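Local coordinates for T-lymphoma invasion and metastasis-inducing protein 1 (PDB 4K2P), which probably acts as a Rac exchange factor, its PH-CC-Ex region being linked to phosphoinositide binding and to interaction with partners such as Par-3, at residues Thr7-Gly12 against Ile113-Ser118. The protein carries 5 engineered substitutions. Numbering follows the deposited sequence.
Sequences TVRKAG and ITAIHS
Arg9 reaches across to Ala115 and Ser118 on helix 106-128, and its side chain can be followed outward atom by atom. CB is still remote from the helix, and CG comes only to 4.5 Å from Ala115 CB. CD makes the first close approach, 3.3 Å from Ala115 O. This is a methylene against a carbonyl oxygen, too weak a donor to count as a hydrogen bond. NE follows at 4.1 Å from the same oxygen, too long for a hydrogen bond. The chain is extended through chi2 and then bends at chi3 (-69°), which swings the guanidinium along the helix instead of straight into it. NH1 consequently ends 3.5 Å from Ser118 CB, and one face of the group has Ser118 C over its centre, 4.2 Å above the plane. Beyond Ser118, the side chain also touches Ala119 and Thr122, one and two turns after Ala115.

Lys10 adds the apolar part: its CB lies 3.7 Å from Ala115 CB, and its CG is slightly farther from the same methyl. The chain then bends at chi2 (71°) and carries NZ off to a salt bridge with Glu108, while Trp112 supplies a cation-pi partner. Ser118 OG is occupied within the helix, 2.9 Å from Thr114 O, to which it donates. The backbone N of Ser118 binds that oxygen from the opposite face of the carbonyl plane.

The contact thus seats segment Thr7-Gly12, which runs into the first strand of the PH sheet, beside the C-terminal helix of the fold, whose textbook role is to cap one end of the barrel. With just 172 Å² buried and no hydrogen bond or salt bridge between the segments, its chemistry is van der Waals packing, perhaps aided by weak attraction between the Arg9 charge and Ala115 O.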
# COMPACT_ATOMS: atom_id res chain seq x y z
N THR A 7 -18.99 -3.81 -13.54
CA THR A 7 -19.11 -2.64 -14.40
C THR A 7 -18.13 -1.56 -13.94
O THR A 7 -16.97 -1.88 -13.64
CB THR A 7 -20.56 -2.11 -14.40
OG1 THR A 7 -20.96 -1.77 -13.06
CG2 THR A 7 -21.53 -3.16 -14.94
N VAL A 8 -18.58 -0.31 -13.83
CA VAL A 8 -17.73 0.75 -13.29
C VAL A 8 -18.14 1.10 -11.86
O VAL A 8 -19.27 1.50 -11.62
CB VAL A 8 -17.80 2.02 -14.19
CG1 VAL A 8 -17.06 3.20 -13.56
CG2 VAL A 8 -17.22 1.73 -15.56
N ARG A 9 -17.20 0.98 -10.93
CA ARG A 9 -17.46 1.32 -9.53
C ARG A 9 -17.30 2.82 -9.31
O ARG A 9 -18.05 3.43 -8.56
CB ARG A 9 -16.52 0.54 -8.60
CG ARG A 9 -16.76 0.80 -7.12
CD ARG A 9 -15.73 0.09 -6.24
NE ARG A 9 -15.87 -1.37 -6.25
CZ ARG A 9 -16.54 -2.09 -5.35
NH1 ARG A 9 -17.15 -1.49 -4.33
NH2 ARG A 9 -16.60 -3.41 -5.46
N LYS A 10 -16.32 3.40 -9.99
CA LYS A 10 -15.98 4.81 -9.84
C LYS A 10 -15.18 5.26 -11.05
O LYS A 10 -14.28 4.55 -11.48
CB LYS A 10 -15.18 5.06 -8.55
CG LYS A 10 -14.72 6.49 -8.33
CD LYS A 10 -15.89 7.40 -8.01
CE LYS A 10 -15.43 8.78 -7.58
NZ LYS A 10 -16.61 9.67 -7.45
N ALA A 11 -15.49 6.43 -11.59
CA ALA A 11 -14.73 6.96 -12.72
C ALA A 11 -14.71 8.49 -12.67
O ALA A 11 -15.68 9.11 -12.25
CB ALA A 11 -15.34 6.48 -14.03
N GLY A 12 -13.60 9.10 -13.09
CA GLY A 12 -13.49 10.54 -13.09
C GLY A 12 -12.21 11.03 -13.74
O GLY A 12 -11.28 10.27 -13.96
N ILE A 113 -10.66 7.18 -2.47
CA ILE A 113 -10.02 6.30 -1.50
C ILE A 113 -11.00 5.20 -1.11
O ILE A 113 -10.64 4.03 -1.04
CB ILE A 113 -9.53 7.06 -0.25
CG1 ILE A 113 -8.33 7.94 -0.63
CG2 ILE A 113 -9.13 6.09 0.85
CD1 ILE A 113 -7.76 8.76 0.49
N THR A 114 -12.25 5.59 -0.90
CA THR A 114 -13.29 4.66 -0.49
C THR A 114 -13.55 3.63 -1.57
O THR A 114 -13.65 2.44 -1.28
CB THR A 114 -14.58 5.40 -0.15
OG1 THR A 114 -14.38 6.14 1.05
CG2 THR A 114 -15.75 4.44 0.06
N ALA A 115 -13.61 4.07 -2.83
CA ALA A 115 -13.94 3.17 -3.93
C ALA A 115 -12.82 2.16 -4.18
O ALA A 115 -13.08 0.98 -4.41
CB ALA A 115 -14.21 3.97 -5.20
N ILE A 116 -11.57 2.61 -4.11
CA ILE A 116 -10.46 1.72 -4.42
C ILE A 116 -10.29 0.69 -3.30
O ILE A 116 -10.07 -0.48 -3.58
CB ILE A 116 -9.15 2.49 -4.63
CG1 ILE A 116 -9.27 3.35 -5.90
CG2 ILE A 116 -7.98 1.53 -4.79
CD1 ILE A 116 -8.21 4.42 -6.02
N HIS A 117 -10.42 1.13 -2.06
CA HIS A 117 -10.28 0.24 -0.91
C HIS A 117 -11.43 -0.76 -0.87
O HIS A 117 -11.24 -1.91 -0.47
CB HIS A 117 -10.24 1.04 0.39
CG HIS A 117 -8.91 1.66 0.67
ND1 HIS A 117 -8.71 2.58 1.66
CD2 HIS A 117 -7.72 1.47 0.07
CE1 HIS A 117 -7.44 2.95 1.66
NE2 HIS A 117 -6.82 2.28 0.71
N SER A 118 -12.60 -0.34 -1.31
CA SER A 118 -13.76 -1.22 -1.37
C SER A 118 -13.52 -2.33 -2.38
O SER A 118 -13.87 -3.47 -2.15
CB SER A 118 -15.03 -0.45 -1.73
OG SER A 118 -15.48 0.31 -0.63